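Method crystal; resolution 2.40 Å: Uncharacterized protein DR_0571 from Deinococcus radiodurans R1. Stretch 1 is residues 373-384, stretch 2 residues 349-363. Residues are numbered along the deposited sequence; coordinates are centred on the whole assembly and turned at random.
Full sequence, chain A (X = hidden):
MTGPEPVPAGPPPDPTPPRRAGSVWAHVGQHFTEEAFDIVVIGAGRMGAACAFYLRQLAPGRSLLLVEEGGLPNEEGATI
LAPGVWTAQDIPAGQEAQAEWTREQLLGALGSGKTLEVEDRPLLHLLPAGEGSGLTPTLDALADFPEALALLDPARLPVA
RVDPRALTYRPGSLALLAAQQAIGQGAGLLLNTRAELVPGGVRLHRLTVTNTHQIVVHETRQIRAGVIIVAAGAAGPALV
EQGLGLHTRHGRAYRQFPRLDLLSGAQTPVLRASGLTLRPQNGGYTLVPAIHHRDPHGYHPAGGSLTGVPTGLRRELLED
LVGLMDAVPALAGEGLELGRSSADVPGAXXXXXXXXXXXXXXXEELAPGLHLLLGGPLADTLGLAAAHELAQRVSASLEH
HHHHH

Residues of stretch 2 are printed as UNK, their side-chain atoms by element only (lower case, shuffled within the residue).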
# COMPACT_ATOMS: atom_id res chain seq x y z
N LEU A 373 -18.24 -0.72 11.87
CA LEU A 373 -17.51 -1.87 12.39
C LEU A 373 -16.76 -1.49 13.66
O LEU A 373 -15.95 -0.57 13.66
CB LEU A 373 -16.50 -2.36 11.35
CG LEU A 373 -15.61 -3.59 11.62
CD1 LEU A 373 -16.47 -4.75 12.09
CD2 LEU A 373 -14.85 -3.97 10.35
N LEU A 374 -17.04 -2.21 14.73
CA LEU A 374 -16.38 -1.95 16.00
C LEU A 374 -15.65 -3.20 16.47
O LEU A 374 -16.17 -4.31 16.37
CB LEU A 374 -17.41 -1.51 17.05
CG LEU A 374 -17.60 -0.02 17.34
CD1 LEU A 374 -17.39 0.80 16.10
CD2 LEU A 374 -18.98 0.23 17.94
N GLY A 375 -14.44 -2.99 16.97
CA GLY A 375 -13.61 -4.05 17.50
C GLY A 375 -13.78 -4.02 19.01
O GLY A 375 -14.70 -4.65 19.53
N GLY A 376 -12.92 -3.29 19.72
CA GLY A 376 -13.06 -3.20 21.17
C GLY A 376 -12.16 -4.10 22.02
O GLY A 376 -11.42 -4.92 21.49
N PRO A 377 -12.24 -3.98 23.36
CA PRO A 377 -11.45 -4.76 24.33
C PRO A 377 -11.44 -6.27 24.16
O PRO A 377 -10.61 -6.96 24.74
CB PRO A 377 -12.03 -4.33 25.68
CG PRO A 377 -12.47 -2.93 25.43
CD PRO A 377 -13.13 -3.03 24.06
N LEU A 378 -12.36 -6.81 23.36
CA LEU A 378 -12.37 -8.26 23.18
C LEU A 378 -11.97 -8.66 21.75
O LEU A 378 -12.01 -9.83 21.39
CB LEU A 378 -13.75 -8.86 23.51
CG LEU A 378 -14.23 -8.75 24.97
CD1 LEU A 378 -15.65 -9.27 25.06
CD2 LEU A 378 -13.33 -9.53 25.90
N ALA A 379 -11.53 -7.67 20.98
CA ALA A 379 -11.13 -7.93 19.60
C ALA A 379 -10.12 -9.07 19.40
O ALA A 379 -10.12 -9.71 18.36
CB ALA A 379 -10.61 -6.65 18.96
N ASP A 380 -9.28 -9.33 20.39
CA ASP A 380 -8.32 -10.41 20.23
C ASP A 380 -9.01 -11.78 20.18
O ASP A 380 -8.51 -12.70 19.52
CB ASP A 380 -7.25 -10.36 21.34
CG ASP A 380 -6.40 -9.07 21.30
OD1 ASP A 380 -5.96 -8.66 20.19
OD2 ASP A 380 -6.17 -8.47 22.38
N THR A 381 -10.16 -11.92 20.83
CA THR A 381 -10.86 -13.20 20.82
C THR A 381 -12.00 -13.28 19.81
O THR A 381 -12.34 -14.37 19.34
CB THR A 381 -11.45 -13.53 22.21
OG1 THR A 381 -10.39 -13.55 23.18
CG2 THR A 381 -12.15 -14.89 22.20
N LEU A 382 -12.57 -12.13 19.46
CA LEU A 382 -13.72 -12.08 18.56
C LEU A 382 -13.62 -11.14 17.34
O LEU A 382 -14.57 -11.04 16.57
CB LEU A 382 -14.94 -11.66 19.38
CG LEU A 382 -15.19 -12.41 20.70
CD1 LEU A 382 -16.18 -11.64 21.57
CD2 LEU A 382 -15.69 -13.80 20.41
N GLY A 383 -12.48 -10.46 17.17
CA GLY A 383 -12.33 -9.51 16.06
C GLY A 383 -12.55 -9.98 14.63
O GLY A 383 -13.37 -9.41 13.92
N LEU A 384 -11.81 -11.00 14.19
CA LEU A 384 -11.95 -11.50 12.83
C LEU A 384 -13.40 -11.88 12.52
O LEU A 384 -13.94 -11.47 11.50
CB LEU A 384 -11.04 -12.72 12.61
CG LEU A 384 -9.53 -12.44 12.58
CD1 LEU A 384 -8.71 -13.75 12.54
CD2 LEU A 384 -9.23 -11.59 11.36
N UNK A 349 -6.53 4.78 21.80
CA UNK A 349 -7.96 4.86 22.08
C UNK A 349 -8.68 3.64 21.53
O UNK A 349 -8.53 3.29 20.36
c UNK A 349 -8.65 10.04 24.60
c UNK A 349 -8.22 9.19 23.57
c UNK A 349 -8.57 6.13 21.46
n UNK A 349 -7.15 9.30 22.72
c UNK A 349 -9.77 9.68 25.31
c UNK A 349 -7.14 8.22 21.88
c UNK A 349 -10.47 8.50 25.00
c UNK A 349 -8.20 7.40 22.16
c UNK A 349 -10.05 7.65 23.97
c UNK A 349 -8.90 8.00 23.25
N UNK A 350 -9.46 2.98 22.38
CA UNK A 350 -10.21 1.81 21.96
C UNK A 350 -11.69 2.11 22.02
O UNK A 350 -12.16 2.79 22.93
c UNK A 350 -8.60 -0.17 22.61
c UNK A 350 -8.69 -1.54 23.28
c UNK A 350 -9.93 0.59 22.84
c UNK A 350 -7.45 0.63 23.21
N UNK A 351 -12.42 1.63 21.02
CA UNK A 351 -13.85 1.84 20.99
C UNK A 351 -14.48 0.94 22.02
O UNK A 351 -13.97 -0.14 22.32
c UNK A 351 -14.42 1.52 19.61
N UNK A 352 -15.58 1.42 22.58
CA UNK A 352 -16.36 0.71 23.56
C UNK A 352 -17.76 0.63 22.96
O UNK A 352 -18.48 1.63 22.91
c UNK A 352 -14.13 0.55 25.46
c UNK A 352 -15.49 1.72 27.19
c UNK A 352 -15.53 0.83 25.97
c UNK A 352 -16.37 1.48 24.88
N UNK A 353 -18.13 -0.55 22.44
CA UNK A 353 -19.46 -0.66 21.85
C UNK A 353 -20.53 -0.41 22.93
O UNK A 353 -20.45 -0.95 24.03
c UNK A 353 -18.01 -2.43 21.11
c UNK A 353 -19.48 -2.10 21.33
c UNK A 353 -17.38 -1.81 22.33
N UNK A 354 -21.50 0.43 22.60
CA UNK A 354 -22.56 0.74 23.55
C UNK A 354 -22.02 1.41 24.81
O UNK A 354 -22.76 1.59 25.76
N UNK A 355 -20.74 1.76 24.81
CA UNK A 355 -20.15 2.39 25.97
C UNK A 355 -19.81 1.41 27.08
O UNK A 355 -19.38 1.82 28.15
N UNK A 356 -19.99 0.12 26.80
CA UNK A 356 -19.72 -0.95 27.77
C UNK A 356 -18.32 -1.53 27.61
O UNK A 356 -18.00 -2.14 26.59
n UNK A 356 -22.18 -4.26 30.12
n UNK A 356 -22.70 -4.18 27.88
c UNK A 356 -20.75 -2.06 27.61
c UNK A 356 -22.26 -4.85 28.94
c UNK A 356 -22.06 -1.81 28.34
n UNK A 356 -21.91 -6.12 28.80
c UNK A 356 -23.14 -2.78 27.90
N UNK A 357 -17.46 -1.36 28.63
CA UNK A 357 -16.08 -1.84 28.66
C UNK A 357 -15.90 -3.32 28.33
O UNK A 357 -14.83 -3.74 27.89
c UNK A 357 -15.63 -1.52 30.08
c UNK A 357 -17.80 -0.72 29.92
c UNK A 357 -16.44 -0.33 30.43
N UNK A 358 -16.96 -4.09 28.56
CA UNK A 358 -16.93 -5.53 28.32
C UNK A 358 -17.80 -5.98 27.13
O UNK A 358 -18.16 -7.15 27.03
c UNK A 358 -18.82 -5.91 29.98
o UNK A 358 -19.52 -6.78 30.54
c UNK A 358 -17.38 -6.25 29.59
o UNK A 358 -19.25 -4.76 29.72
N UNK A 359 -18.13 -5.05 26.25
CA UNK A 359 -18.95 -5.39 25.09
C UNK A 359 -18.04 -5.93 23.99
O UNK A 359 -16.94 -5.43 23.79
c UNK A 359 -19.72 -4.16 24.59
N UNK A 360 -18.50 -6.94 23.24
CA UNK A 360 -17.73 -7.55 22.15
C UNK A 360 -17.74 -6.78 20.83
O UNK A 360 -18.40 -5.75 20.70
c UNK A 360 -19.83 -7.58 23.36
c UNK A 360 -19.86 -8.50 22.14
c UNK A 360 -18.42 -8.90 22.00
N UNK A 361 -16.98 -7.28 19.84
CA UNK A 361 -16.89 -6.67 18.51
C UNK A 361 -18.28 -6.78 17.88
O UNK A 361 -19.03 -7.70 18.19
c UNK A 361 -15.87 -7.56 17.79
c UNK A 361 -14.96 -7.98 18.91
c UNK A 361 -15.94 -8.31 20.01
N UNK A 362 -18.62 -5.85 17.00
CA UNK A 362 -19.94 -5.86 16.38
C UNK A 362 -19.98 -5.00 15.12
O UNK A 362 -19.07 -4.21 14.85
c UNK A 362 -20.75 -3.87 17.79
o UNK A 362 -22.36 -3.55 19.57
c UNK A 362 -20.99 -5.33 17.36
n UNK A 362 -22.53 -2.22 17.75
c UNK A 362 -21.95 -3.20 18.45
N UNK A 363 -21.05 -5.14 14.37
CA UNK A 363 -21.24 -4.35 13.17
C UNK A 363 -22.72 -3.96 13.09
O UNK A 363 -23.58 -4.59 13.71
c UNK A 363 -20.83 -5.15 11.95

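Position 349 carries one carbon followed by fused five- and six-membered rings that hold eight carbons and a nitrogen, the indole of tryptophan; W349 does not reach stretch 1. At 350, four carbons fork at the second, a leucine, and L350 directs CD2 to P377, 4.3 Å from its N. Position 351 has a single side-chain carbon, CB, 4.2 Å from L374 CG, so it is alanine; the O of A351 receives a CA-H...O contact from G376 CA at 3.4 Å. Four carbons forked at the second make 352 another leucine. The CA-to-CB bond of L352 points away, yet its CD1 lies 3.9 Å from P377 CG.

At 353, three carbons close a ring onto the backbone N, which defines proline; P353 CB packs 4.1 Å from L374 CD2. Positions 354 and 355 have no side-chain atoms and are glycines; both G354 and G355 have positive phi, which favours this residue, and neither touches stretch 1. Three carbons, a nitrogen and a carbon bearing two more nitrogens identify 356 as arginine, R356, also without contact to stretch 1.

Position 357 is again a ring of three carbons closed onto N, and P357 offers its carbonyl O at 3.5 Å from P377 CG. Two carbons, the second carrying two oxygens, make 358 an aspartate; D358 OD1 forms a salt bridge with R356 NH1 at 3.0 Å, while its backbone O lies 3.8 Å from L378 CD1. The lone carbon at 359 is that of alanine, and A359 closes a type I turn begun at R356.

Positions 360 and 361 both show three-carbon rings closed onto N. The first, P360, places CB 3.6 Å from L382 CD1; the second, P361, sets CD 3.6 Å from L382 CB. Position 362 has three carbons, the third bearing one oxygen and one nitrogen, hence glutamine by its length; Q362 CG lies 4.2 Å from L374 CB. The single carbon at 363 is alanine, and A363 CB is 4.4 Å from L373 CD1.

The contact is anchored by a short antiparallel pairing, in which Q362 N donates to L374 O (3.0 Å) and L374 N to Q362 O (2.9 Å). Beyond this pair, P361 has no N-H to give, and its CA instead approaches G375 O at 3.1 Å. Apolar packing takes over: L374 fits against A351 and P353, while L378 and L382 bring the start of the helix onto P360 and P361. Together the stretches bury 755 Å².

Stretch 2 349-363: WLALPGGRPDAPPQA
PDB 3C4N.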